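Local coordinates for protein SmhA (Serratia marcescens, PDB 7A27) that forms one soluble component of the tripartite alpha-pore-forming toxin Smh, and probably joins its partner components in a membrane pore, at residues A[10-15]-A[306-311]; A[89-94]-A[337-342]; A[201-206]-A[259-264]; A[110-115]-A[314-319]; A[55-60]-A[279-284]. All coordinates share one frame; numbering follows the deposited sequence.

Interaction 1. Residues A[10-15]-A[306-311]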
# COMPACT_ATOMS: atom_id res chain seq x y z
N SER A 10 17.30 17.83 -9.10
CA SER A 10 16.42 16.70 -9.49
C SER A 10 15.56 16.25 -8.31
O SER A 10 15.83 16.61 -7.15
CB SER A 10 17.24 15.52 -9.97
OG SER A 10 17.75 14.75 -8.89
N PRO A 11 14.50 15.47 -8.60
CA PRO A 11 13.67 14.83 -7.58
C PRO A 11 14.37 13.68 -6.85
O PRO A 11 13.78 13.10 -6.00
CB PRO A 11 12.49 14.19 -8.33
CG PRO A 11 12.58 14.73 -9.74
CD PRO A 11 13.99 15.22 -9.95
N GLN A 12 15.59 13.34 -7.27
CA GLN A 12 16.35 12.20 -6.71
C GLN A 12 15.48 10.96 -6.86
O GLN A 12 14.75 10.90 -7.85
CB GLN A 12 16.83 12.58 -5.30
CG GLN A 12 17.53 13.93 -5.33
CD GLN A 12 18.59 14.12 -4.29
OE1 GLN A 12 19.08 13.19 -3.69
NE2 GLN A 12 18.97 15.37 -4.11
N THR A 13 15.49 10.04 -5.90
CA THR A 13 14.72 8.77 -6.02
C THR A 13 13.28 8.95 -5.53
O THR A 13 12.66 7.92 -5.27
CB THR A 13 15.41 7.62 -5.27
OG1 THR A 13 15.39 7.90 -3.86
CG2 THR A 13 16.83 7.40 -5.74
N LEU A 14 12.74 10.18 -5.45
CA LEU A 14 11.33 10.41 -5.03
C LEU A 14 10.34 9.68 -5.94
O LEU A 14 9.37 9.11 -5.40
CB LEU A 14 11.00 11.91 -5.02
CG LEU A 14 11.48 12.72 -3.82
CD1 LEU A 14 11.12 14.18 -3.99
CD2 LEU A 14 10.86 12.22 -2.52
N MET A 15 10.54 9.69 -7.26
CA MET A 15 9.57 9.09 -8.21
C MET A 15 9.43 7.60 -7.88
O MET A 15 8.30 7.17 -7.62
CB MET A 15 9.99 9.28 -9.67
CG MET A 15 8.92 8.81 -10.63
SD MET A 15 9.19 9.31 -12.34
CE MET A 15 8.16 8.13 -13.20
N GLY A 306 14.57 15.34 2.61
CA GLY A 306 15.76 15.96 3.24
C GLY A 306 16.92 16.04 2.28
O GLY A 306 17.66 17.04 2.37
N LYS A 307 17.07 15.05 1.39
CA LYS A 307 18.13 15.05 0.35
C LYS A 307 17.86 16.16 -0.67
O LYS A 307 18.84 16.79 -1.11
CB LYS A 307 18.25 13.69 -0.33
CG LYS A 307 18.98 12.62 0.48
CD LYS A 307 19.39 11.39 -0.31
CE LYS A 307 20.53 10.65 0.36
NZ LYS A 307 20.73 9.30 -0.22
N VAL A 308 16.59 16.40 -1.03
CA VAL A 308 16.19 17.49 -1.96
C VAL A 308 16.48 18.83 -1.26
O VAL A 308 16.94 19.76 -1.95
CB VAL A 308 14.71 17.39 -2.37
CG1 VAL A 308 14.27 18.56 -3.24
CG2 VAL A 308 14.44 16.09 -3.09
N ALA A 309 16.22 18.91 0.04
CA ALA A 309 16.44 20.13 0.85
C ALA A 309 17.94 20.48 0.84
O ALA A 309 18.26 21.63 0.51
CB ALA A 309 15.91 19.95 2.25
N GLU A 310 18.80 19.50 1.14
CA GLU A 310 20.27 19.70 1.21
C GLU A 310 20.79 20.06 -0.20
O GLU A 310 21.58 21.02 -0.31
CB GLU A 310 20.99 18.45 1.75
CG GLU A 310 20.87 18.20 3.24
CD GLU A 310 21.48 16.85 3.67
OE1 GLU A 310 20.97 16.23 4.66
OE2 GLU A 310 22.48 16.40 3.01
N ALA A 311 20.35 19.36 -1.24
CA ALA A 311 20.79 19.58 -2.64
C ALA A 311 20.46 21.00 -3.08
O ALA A 311 21.30 21.61 -3.75
CB ALA A 311 20.12 18.58 -3.54

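Interaction 2. Residues A[89-94]-A[337-342]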
# COMPACT_ATOMS: atom_id res chain seq x y z
N LEU A 89 6.23 24.47 -8.50
CA LEU A 89 7.17 25.53 -8.05
C LEU A 89 8.44 25.50 -8.92
O LEU A 89 8.94 26.59 -9.26
CB LEU A 89 7.51 25.36 -6.56
CG LEU A 89 6.36 25.56 -5.58
CD1 LEU A 89 6.86 25.43 -4.15
CD2 LEU A 89 5.66 26.90 -5.75
N VAL A 90 8.94 24.32 -9.28
CA VAL A 90 10.17 24.20 -10.13
C VAL A 90 9.88 24.81 -11.51
O VAL A 90 10.75 25.56 -12.02
CB VAL A 90 10.67 22.76 -10.16
CG1 VAL A 90 11.86 22.60 -11.10
CG2 VAL A 90 11.06 22.30 -8.76
N ASN A 91 8.70 24.58 -12.09
CA ASN A 91 8.28 25.21 -13.38
C ASN A 91 8.43 26.73 -13.30
O ASN A 91 8.88 27.35 -14.29
CB ASN A 91 6.82 24.95 -13.73
CG ASN A 91 6.60 23.65 -14.45
OD1 ASN A 91 7.44 22.74 -14.37
ND2 ASN A 91 5.45 23.59 -15.11
N ALA A 92 8.01 27.31 -12.18
CA ALA A 92 8.08 28.76 -11.94
C ALA A 92 9.52 29.24 -12.10
O ALA A 92 9.72 30.30 -12.75
CB ALA A 92 7.55 29.07 -10.57
N VAL A 93 10.47 28.50 -11.52
CA VAL A 93 11.93 28.82 -11.60
C VAL A 93 12.33 28.78 -13.08
O VAL A 93 13.09 29.66 -13.53
CB VAL A 93 12.80 27.85 -10.78
CG1 VAL A 93 14.27 28.22 -10.88
CG2 VAL A 93 12.40 27.81 -9.32
N ASN A 94 11.81 27.79 -13.80
CA ASN A 94 12.09 27.65 -15.25
C ASN A 94 11.66 28.94 -15.94
O ASN A 94 12.51 29.57 -16.59
CB ASN A 94 11.39 26.44 -15.84
CG ASN A 94 12.12 25.91 -17.04
OD1 ASN A 94 13.35 25.97 -17.08
ND2 ASN A 94 11.38 25.38 -17.99
N LEU A 337 16.26 21.29 -17.61
CA LEU A 337 16.41 19.81 -17.59
C LEU A 337 15.76 19.23 -16.33
O LEU A 337 15.05 18.20 -16.42
CB LEU A 337 17.89 19.38 -17.61
CG LEU A 337 18.63 19.17 -18.93
CD1 LEU A 337 19.70 18.10 -18.72
CD2 LEU A 337 17.69 18.78 -20.08
N ASN A 338 16.02 19.85 -15.18
CA ASN A 338 15.50 19.39 -13.88
C ASN A 338 13.98 19.62 -13.84
O ASN A 338 13.29 18.81 -13.20
CB ASN A 338 16.35 19.96 -12.75
CG ASN A 338 17.67 19.23 -12.62
OD1 ASN A 338 17.68 18.02 -12.42
ND2 ASN A 338 18.78 19.95 -12.70
N ALA A 339 13.46 20.62 -14.56
CA ALA A 339 12.01 20.87 -14.67
C ALA A 339 11.32 19.67 -15.33
O ALA A 339 10.31 19.20 -14.78
CB ALA A 339 11.74 22.13 -15.44
N GLU A 340 11.86 19.21 -16.46
CA GLU A 340 11.33 18.05 -17.23
C GLU A 340 11.23 16.85 -16.28
O GLU A 340 10.23 16.13 -16.36
CB GLU A 340 12.20 17.70 -18.44
CG GLU A 340 12.11 18.73 -19.56
CD GLU A 340 13.08 18.61 -20.74
OE1 GLU A 340 13.41 19.68 -21.35
OE2 GLU A 340 13.49 17.45 -21.07
N LYS A 341 12.25 16.64 -15.45
CA LYS A 341 12.31 15.51 -14.47
C LYS A 341 11.14 15.63 -13.50
O LYS A 341 10.50 14.60 -13.23
CB LYS A 341 13.63 15.47 -13.69
CG LYS A 341 14.86 15.14 -14.51
CD LYS A 341 16.15 15.24 -13.73
CE LYS A 341 17.39 15.13 -14.61
NZ LYS A 341 18.62 15.42 -13.84
N TRP A 342 10.86 16.84 -12.99
CA TRP A 342 9.75 17.07 -12.04
C TRP A 342 8.40 16.91 -12.75
O TRP A 342 7.47 16.37 -12.10
CB TRP A 342 9.90 18.42 -11.33
CG TRP A 342 10.92 18.43 -10.24
CD1 TRP A 342 12.22 18.84 -10.32
CD2 TRP A 342 10.73 18.01 -8.88
NE1 TRP A 342 12.85 18.69 -9.11
CE2 TRP A 342 11.96 18.18 -8.22
CE3 TRP A 342 9.65 17.48 -8.18
CZ2 TRP A 342 12.13 17.86 -6.87
CZ3 TRP A 342 9.82 17.16 -6.85
CH2 TRP A 342 11.04 17.35 -6.20

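Interaction 3. Residues A[201-206]-A[259-264]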
# COMPACT_ATOMS: atom_id res chain seq x y z
N ILE A 201 -17.17 -14.99 -3.24
CA ILE A 201 -17.13 -16.08 -2.24
C ILE A 201 -16.27 -17.18 -2.87
O ILE A 201 -16.46 -17.45 -4.09
CB ILE A 201 -18.55 -16.57 -1.87
CG1 ILE A 201 -19.48 -15.42 -1.46
CG2 ILE A 201 -18.47 -17.70 -0.84
CD1 ILE A 201 -18.97 -14.56 -0.34
N VAL A 202 -15.31 -17.75 -2.13
CA VAL A 202 -14.35 -18.76 -2.67
C VAL A 202 -14.47 -20.09 -1.93
O VAL A 202 -14.10 -21.13 -2.51
CB VAL A 202 -12.92 -18.21 -2.58
CG1 VAL A 202 -12.75 -16.97 -3.45
CG2 VAL A 202 -12.51 -17.92 -1.15
N ALA A 203 -14.96 -20.05 -0.69
CA ALA A 203 -15.09 -21.21 0.21
C ALA A 203 -16.23 -20.98 1.21
O ALA A 203 -16.78 -19.87 1.25
CB ALA A 203 -13.79 -21.43 0.93
N ALA A 204 -16.54 -22.00 2.00
CA ALA A 204 -17.63 -21.97 2.98
C ALA A 204 -17.34 -22.98 4.09
O ALA A 204 -16.65 -23.97 3.81
CB ALA A 204 -18.91 -22.28 2.27
N VAL A 205 -17.87 -22.71 5.29
CA VAL A 205 -17.69 -23.56 6.50
C VAL A 205 -19.06 -23.95 7.03
O VAL A 205 -19.71 -23.13 7.67
CB VAL A 205 -16.88 -22.82 7.58
CG1 VAL A 205 -16.59 -23.72 8.80
CG2 VAL A 205 -15.58 -22.25 7.03
N PRO A 206 -19.57 -25.17 6.75
CA PRO A 206 -20.79 -25.66 7.39
C PRO A 206 -20.66 -25.60 8.92
O PRO A 206 -19.61 -25.98 9.40
CB PRO A 206 -20.90 -27.11 6.91
CG PRO A 206 -20.11 -27.15 5.61
CD PRO A 206 -19.02 -26.11 5.76
N LYS A 259 -9.22 -25.99 -4.25
CA LYS A 259 -8.63 -26.87 -3.20
C LYS A 259 -8.94 -26.31 -1.81
O LYS A 259 -9.17 -27.13 -0.89
CB LYS A 259 -7.11 -27.02 -3.38
CG LYS A 259 -6.70 -27.76 -4.65
CD LYS A 259 -5.46 -28.66 -4.51
CE LYS A 259 -4.14 -27.98 -4.80
NZ LYS A 259 -3.99 -27.73 -6.25
N LEU A 260 -8.95 -24.98 -1.65
CA LEU A 260 -9.22 -24.32 -0.36
C LEU A 260 -10.65 -24.69 0.09
O LEU A 260 -10.83 -25.02 1.28
CB LEU A 260 -9.05 -22.81 -0.49
CG LEU A 260 -9.25 -22.04 0.82
CD1 LEU A 260 -8.23 -22.51 1.84
CD2 LEU A 260 -9.18 -20.53 0.64
N ALA A 261 -11.60 -24.64 -0.84
CA ALA A 261 -13.03 -24.94 -0.58
C ALA A 261 -13.14 -26.35 0.01
O ALA A 261 -13.75 -26.50 1.08
CB ALA A 261 -13.82 -24.81 -1.85
N VAL A 262 -12.52 -27.32 -0.67
CA VAL A 262 -12.50 -28.77 -0.31
C VAL A 262 -11.89 -28.94 1.09
O VAL A 262 -12.49 -29.69 1.91
CB VAL A 262 -11.72 -29.58 -1.37
CG1 VAL A 262 -11.37 -30.99 -0.91
CG2 VAL A 262 -12.45 -29.61 -2.70
N ALA A 263 -10.78 -28.26 1.37
CA ALA A 263 -10.00 -28.39 2.62
C ALA A 263 -10.80 -27.88 3.82
O ALA A 263 -10.65 -28.52 4.90
CB ALA A 263 -8.67 -27.68 2.49
N TYR A 264 -11.57 -26.79 3.69
CA TYR A 264 -12.40 -26.25 4.79
C TYR A 264 -13.56 -27.23 5.06
O TYR A 264 -13.86 -27.50 6.24
CB TYR A 264 -12.90 -24.82 4.54
CG TYR A 264 -11.91 -23.70 4.79
CD1 TYR A 264 -11.47 -23.40 6.07
CD2 TYR A 264 -11.48 -22.87 3.77
CE1 TYR A 264 -10.60 -22.35 6.32
CE2 TYR A 264 -10.60 -21.82 4.00
CZ TYR A 264 -10.15 -21.55 5.28
OH TYR A 264 -9.27 -20.51 5.47

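Interaction 4. Residues A[110-115]-A[314-319]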
# COMPACT_ATOMS: atom_id res chain seq x y z
N GLU A 110 17.72 33.03 -4.78
CA GLU A 110 16.69 33.31 -3.74
C GLU A 110 15.57 32.24 -3.79
O GLU A 110 15.18 31.75 -2.73
CB GLU A 110 16.06 34.70 -3.91
CG GLU A 110 16.91 35.85 -3.39
CD GLU A 110 16.37 37.24 -3.74
OE1 GLU A 110 15.13 37.35 -3.93
OE2 GLU A 110 17.20 38.21 -3.84
N MET A 111 15.09 31.89 -4.98
CA MET A 111 13.96 30.95 -5.11
C MET A 111 14.41 29.52 -4.84
O MET A 111 13.65 28.75 -4.17
CB MET A 111 13.36 31.00 -6.50
CG MET A 111 11.90 30.67 -6.41
SD MET A 111 11.06 30.98 -7.95
CE MET A 111 11.74 32.59 -8.40
N VAL A 112 15.57 29.13 -5.36
CA VAL A 112 16.11 27.77 -5.07
C VAL A 112 16.24 27.64 -3.55
O VAL A 112 15.76 26.62 -3.01
CB VAL A 112 17.42 27.52 -5.83
CG1 VAL A 112 18.15 26.29 -5.34
CG2 VAL A 112 17.15 27.45 -7.32
N ALA A 113 16.79 28.65 -2.87
CA ALA A 113 16.93 28.70 -1.40
C ALA A 113 15.55 28.53 -0.76
O ALA A 113 15.45 27.77 0.20
CB ALA A 113 17.59 29.98 -0.96
N ALA A 114 14.51 29.16 -1.30
CA ALA A 114 13.11 29.07 -0.80
C ALA A 114 12.57 27.64 -0.97
O ALA A 114 11.89 27.16 -0.05
CB ALA A 114 12.23 30.07 -1.50
N LEU A 115 12.84 26.98 -2.10
CA LEU A 115 12.34 25.59 -2.32
C LEU A 115 13.04 24.64 -1.35
O LEU A 115 12.40 23.65 -0.94
CB LEU A 115 12.51 25.18 -3.78
CG LEU A 115 11.78 26.05 -4.81
CD1 LEU A 115 11.76 25.38 -6.18
CD2 LEU A 115 10.35 26.34 -4.36
N THR A 314 22.68 23.79 -1.07
CA THR A 314 24.06 23.81 -1.64
C THR A 314 24.07 24.46 -3.02
O THR A 314 25.05 25.15 -3.32
CB THR A 314 24.72 22.43 -1.64
OG1 THR A 314 23.93 21.53 -2.40
CG2 THR A 314 24.91 21.87 -0.24
N ALA A 315 23.02 24.24 -3.82
CA ALA A 315 22.88 24.74 -5.20
C ALA A 315 22.76 26.26 -5.25
O ALA A 315 23.39 26.85 -6.15
CB ALA A 315 21.66 24.12 -5.84
N ALA A 316 21.99 26.86 -4.34
CA ALA A 316 21.63 28.29 -4.35
C ALA A 316 22.86 29.21 -4.43
O ALA A 316 22.98 29.99 -5.37
CB ALA A 316 20.76 28.59 -3.15
N PRO A 317 23.83 29.19 -3.48
CA PRO A 317 24.97 30.10 -3.54
C PRO A 317 25.79 29.92 -4.83
O PRO A 317 26.38 30.89 -5.27
CB PRO A 317 25.81 29.75 -2.30
CG PRO A 317 24.84 29.08 -1.37
CD PRO A 317 23.89 28.32 -2.28
N ILE A 318 25.80 28.70 -5.39
CA ILE A 318 26.52 28.37 -6.65
C ILE A 318 25.81 29.06 -7.83
O ILE A 318 26.54 29.65 -8.69
CB ILE A 318 26.64 26.85 -6.84
CG1 ILE A 318 27.45 26.20 -5.72
CG2 ILE A 318 27.21 26.53 -8.22
CD1 ILE A 318 27.51 24.68 -5.78
N ILE A 319 24.47 29.01 -7.87
CA ILE A 319 23.65 29.65 -8.94
C ILE A 319 23.86 31.17 -8.89
O ILE A 319 23.72 31.81 -9.94
CB ILE A 319 22.16 29.30 -8.78
CG1 ILE A 319 21.94 27.80 -8.91
CG2 ILE A 319 21.33 30.10 -9.78
CD1 ILE A 319 20.52 27.35 -8.75

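Interaction 5. Residues A[55-60]-A[279-284]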
# COMPACT_ATOMS: atom_id res chain seq x y z
N LYS A 55 -15.14 -13.14 17.18
CA LYS A 55 -15.99 -11.93 17.01
C LYS A 55 -15.22 -10.68 17.45
O LYS A 55 -15.34 -9.66 16.75
CB LYS A 55 -17.29 -12.04 17.81
CG LYS A 55 -18.36 -12.96 17.22
CD LYS A 55 -19.61 -13.08 18.07
CE LYS A 55 -20.66 -14.01 17.50
NZ LYS A 55 -21.75 -14.28 18.46
N ALA A 56 -14.47 -10.74 18.56
CA ALA A 56 -13.68 -9.62 19.12
C ALA A 56 -12.54 -9.26 18.16
O ALA A 56 -12.33 -8.06 17.94
CB ALA A 56 -13.12 -9.96 20.48
N TYR A 57 -11.84 -10.26 17.63
CA TYR A 57 -10.71 -10.07 16.70
C TYR A 57 -11.23 -9.54 15.37
O TYR A 57 -10.66 -8.57 14.84
CB TYR A 57 -9.93 -11.38 16.52
CG TYR A 57 -8.70 -11.31 15.64
CD1 TYR A 57 -7.66 -10.43 15.91
CD2 TYR A 57 -8.52 -12.21 14.61
CE1 TYR A 57 -6.51 -10.41 15.14
CE2 TYR A 57 -7.37 -12.22 13.83
CZ TYR A 57 -6.36 -11.31 14.10
OH TYR A 57 -5.23 -11.34 13.33
N GLN A 58 -12.30 -10.13 14.85
CA GLN A 58 -12.90 -9.73 13.55
C GLN A 58 -13.34 -8.26 13.66
O GLN A 58 -13.10 -7.50 12.69
CB GLN A 58 -14.04 -10.66 13.16
CG GLN A 58 -14.48 -10.52 11.71
CD GLN A 58 -15.36 -11.65 11.26
OE1 GLN A 58 -16.12 -12.24 12.03
NE2 GLN A 58 -15.29 -11.93 9.96
N ASN A 59 -13.90 -7.87 14.81
CA ASN A 59 -14.37 -6.49 15.07
C ASN A 59 -13.16 -5.54 15.11
O ASN A 59 -13.19 -4.52 14.42
CB ASN A 59 -15.16 -6.36 16.37
CG ASN A 59 -15.79 -4.98 16.48
OD1 ASN A 59 -15.33 -4.16 17.27
ND2 ASN A 59 -16.76 -4.70 15.62
N GLN A 60 -12.13 -5.90 15.87
CA GLN A 60 -10.93 -5.05 16.07
C GLN A 60 -10.22 -4.85 14.72
O GLN A 60 -9.67 -3.76 14.52
CB GLN A 60 -10.12 -5.62 17.23
CG GLN A 60 -8.94 -4.75 17.65
CD GLN A 60 -9.26 -3.33 18.07
OE1 GLN A 60 -8.75 -2.35 17.49
NE2 GLN A 60 -10.11 -3.20 19.09
N SER A 279 -9.73 -18.86 8.68
CA SER A 279 -10.21 -18.04 7.53
C SER A 279 -10.01 -16.54 7.81
O SER A 279 -9.62 -15.80 6.86
CB SER A 279 -11.65 -18.31 7.23
OG SER A 279 -12.12 -17.32 6.34
N VAL A 280 -10.30 -16.11 9.05
CA VAL A 280 -10.19 -14.70 9.51
C VAL A 280 -8.71 -14.32 9.57
O VAL A 280 -8.35 -13.25 9.04
CB VAL A 280 -10.86 -14.46 10.87
CG1 VAL A 280 -10.53 -13.09 11.45
CG2 VAL A 280 -12.36 -14.62 10.78
N GLN A 281 -7.90 -15.17 10.22
CA GLN A 281 -6.45 -14.95 10.44
C GLN A 281 -5.73 -14.82 9.09
O GLN A 281 -4.77 -14.02 9.02
CB GLN A 281 -5.88 -16.07 11.30
CG GLN A 281 -4.37 -16.06 11.39
CD GLN A 281 -3.80 -14.73 11.81
OE1 GLN A 281 -4.49 -13.92 12.45
NE2 GLN A 281 -2.55 -14.50 11.43
N ALA A 282 -6.16 -15.57 8.07
CA ALA A 282 -5.56 -15.52 6.72
C ALA A 282 -5.73 -14.11 6.14
O ALA A 282 -4.78 -13.60 5.52
CB ALA A 282 -6.18 -16.58 5.85
N GLN A 283 -6.91 -13.52 6.33
CA GLN A 283 -7.27 -12.15 5.85
C GLN A 283 -6.49 -11.11 6.67
O GLN A 283 -5.98 -10.15 6.06
CB GLN A 283 -8.78 -11.95 5.94
CG GLN A 283 -9.60 -12.83 5.00
CD GLN A 283 -11.08 -12.79 5.30
OE1 GLN A 283 -11.50 -12.55 6.44
NE2 GLN A 283 -11.87 -13.02 4.26
N ALA A 284 -6.37 -11.31 7.99
CA ALA A 284 -5.62 -10.41 8.89
C ALA A 284 -4.17 -10.36 8.45
O ALA A 284 -3.63 -9.25 8.32
CB ALA A 284 -5.74 -10.89 10.32

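Interaction 1. Residues A[10-15]-A[306-311]
Residues 10-15 pass beside helix 306-311 as a turn leading into a helix, with Pro11 and Val308 the closest backbone pair at 6.7 Å between CA atoms. Pro11 to Leu14 form a type II' turn, closed by Leu14 N to Pro11 O at 3.1 Å; Gln12 takes its second position with a positive phi of 56°. Overlapping its start, Ser10 OG accepts from Gln12 N at 3.0 Å, an ST turn, and also bonds to Asp8 OD1.

This backbone points Gln12 at the helix. Its CG stands beside the backbone N, and the extended chain meets Lys307 at about a right angle. The OE1 branch lies 3.5 Å from Lys307 CB, while the NE2 branch sits 3.3 Å from Lys307 O and 3.5 Å from Ala311 CB. The ammonium end of Lys307 heads away from the turn. The apolar part is a single methyl meeting, Leu14 CD1 on Val308 CG2 at 3.9 Å, again a right-angle crossing.

Thr13 N bonds to Glu304 OE1 of helix 301-321. Pro11 and Leu14 touch Trp342 and Phe345 of helix 325-358, while Val308 rests on Ala119 of helix 104-155, so the start of helix 14-37 is lodged between helices of the bundle.

Interaction 2. Residues A[89-94]-A[337-342]
This is a largely apolar helix-helix contact, edged by two asparagine amides, within the long helical bundle of the toxin, pairing the C-terminal part of helix 48-96 with helix 325-358. The short segments run antiparallel, 156° between their directions, and their axes come within 9.2 Å. Asn91 and Ala339 are the closest backbone pair, 5.9 Å between CA atoms, where the small alanine faces the other helix and lets the backbones come close.

Val90 and Ala339 carry much of the contact. Val90 CG1, anti to the backbone N, lies over the Ala339 backbone, 4.0 Å from Ala339 CA, and also reaches Trp342 CD1. Beside it, Ala339 CB meets the amide end of Asn94, at 4.1 Å from Asn94 CG. Asn91 OD1 lies at the margin of the same methyl and is hydrogen-bonded to Gln343 NE2, a polar link between the two helices just beyond residues 337-342.

The indole is held in place from several directions. Its NE1 bonds to Leu9 O in the N-terminal loop, satisfying the buried ring nitrogen, and the ring meets Phe86, with Trp305 and Tyr312 of helix 301-321 also against it. Across the valine-tryptophan meeting the side chains cross at about a right angle, and the contact is a CH-pi interaction: Val90 CG2 sits 4.0 Å from the centroid of the five-membered ring of Trp342, only 9° off the ring normal.

Interaction 3. Residues A[201-206]-A[259-264]
The phenol ring of Tyr264 is the one aromatic group here, and two methyl groups approach it obliquely: Ala203 CB, 3.9 Å from Tyr264 CD2, and Val205 CG2, 4.4 Å from Tyr264 CD1. They reach the two carbons next to CG, both from the same side of the ring plane. The root itself is also met, since Tyr264 CB lies 3.9 Å from Ala204 O.

One turn earlier in the helix the contact is between alanines. Ala203 and Ala261 have CA atoms 4.3 Å apart, with Ala203 CB set against Ala261 CA at 3.9 Å. Ala261 CB in turn lies 3.7 Å from Val202 O. Such small residues allow the strand and helix axes to approach to 7.1 Å while running almost parallel, 6° apart.

Strand 198-206 bonds through Val202, Ala203 and Val205 to strand 230-237, making a two-stranded antiparallel sheet, and Tyr264 also touches Ile233 of the second strand. The ring touches Ile169 and Asn173 of helix 160-188 and Ser275 of helix 272-299 as well. A beta hairpin packed on helices in this way is consistent with the beta-tongue of the head domain in the ClyA-related alpha-pore-forming toxins.

Interaction 4. Residues A[110-115]-A[314-319]
Apolar contacts alone join these two helix segments across the interface, and Val112 provides most of them. Its two methyls divide the work. CG1, anti to the backbone N, reaches Ala315 and Ala316, lying 4.1 Å from Ala316 CB and 4.2 Å from Ala315 CB. CG2, beside the backbone N, meets Ile319 CD1 at 3.7 Å, tip to tip, where the extended Ile319 chain ends. A second small pair closes the flank: Ala113 CB to Ala316 CB, 4.1 Å.

The backbone evidence matches. The axes approach to 8.2 Å and run antiparallel at 178°, and Ala113 and Ala316 bring their CA atoms to 5.6 Å; alanines on both sides make so short a separation possible. Within these two segments the backbone hydrogen bonds are each helix's own. Ile319 N bonds to Ala315 O across a kink, since Pro317 has no amide hydrogen to give to the turn before; its ring lies off the contact. Thr314 OG1 is likewise held within its own helix, by Glu310 O and Ala311 O.

Around the pair, Ile319 touches Ile7 and Tyr97, and Val112 touches Tyr312. The arrangement is that of an antiparallel helix pair in a long alpha-helical bundle, here helices 104-155 and 301-321, as in the elongated tail of ClyA-related toxins.

Interaction 5. Residues A[55-60]-A[279-284]
Tyr57 holds CG anti to its backbone N, which sends the phenol straight across toward helix 279-284, and Gln281 answers with CG likewise anti but the chain bent at the next bond (chi2 53°), which brings its amide round to the ring's end. The hydroxyl then donates to the amide oxygen, Tyr57 OH to Gln281 OE1 at 2.8 Å. The donor lies in the carbonyl plane at a C=O...donor angle of 154°, and the ring and the amide planes are only 20° apart. The other branch of that amide, Gln281 NE2, bonds weakly to Gln285 OE1, so both ends of the group are engaged.

Behind the hydroxyl, toward its root, the ring passes apolar groups. Val280 CG1, sliding by in the opposite direction, touches Tyr57 CD2 at 3.8 Å, and Ala284 CB lies 3.9 Å from Tyr57 CZ. Phe147 of helix 104-155 stacks with the ring, so three helices meet around this tyrosine in the interior of the helical bundle. Helices 48-96 and 272-299 run in the same general direction here, their short axes approaching to 10.8 Å, a wide spacing that the tyrosine and glutamine side chains span.

Gln58 works at the other flank. Its extended chain crosses Val280 at about a right angle, with NE2 4.1 Å from Val280 CG2. The amide is buried, yet satisfied mainly by the chain just after helix 14-37, where OE1 accepts from Leu41 N and NE2 bonds weakly to Gln39 O; NE2 also bonds weakly to Tyr231 OH of strand 230-237.

In the fold
From the N terminus, interaction 1 closes a loop from residues 10-15 to helix 301-321. Interaction 5 is nested in it, joining helices 48-96 and 272-299. Interaction 2 starts later on helix 48-96 but ends beyond interaction 1, on helix 325-358, so it crosses both. Interaction 4, between helices 104-155 and 301-321, lies inside interaction 2 and also crosses interactions 1 and 5. Interaction 3, the hairpin strand on helix 247-268, is nested within all four. In space, interactions 1, 2 and 4 cluster at one end, centres 13 to 14 Å apart, while 3 and 5 meet at Tyr264 and Ser279 on the opposite side of the chain's centre.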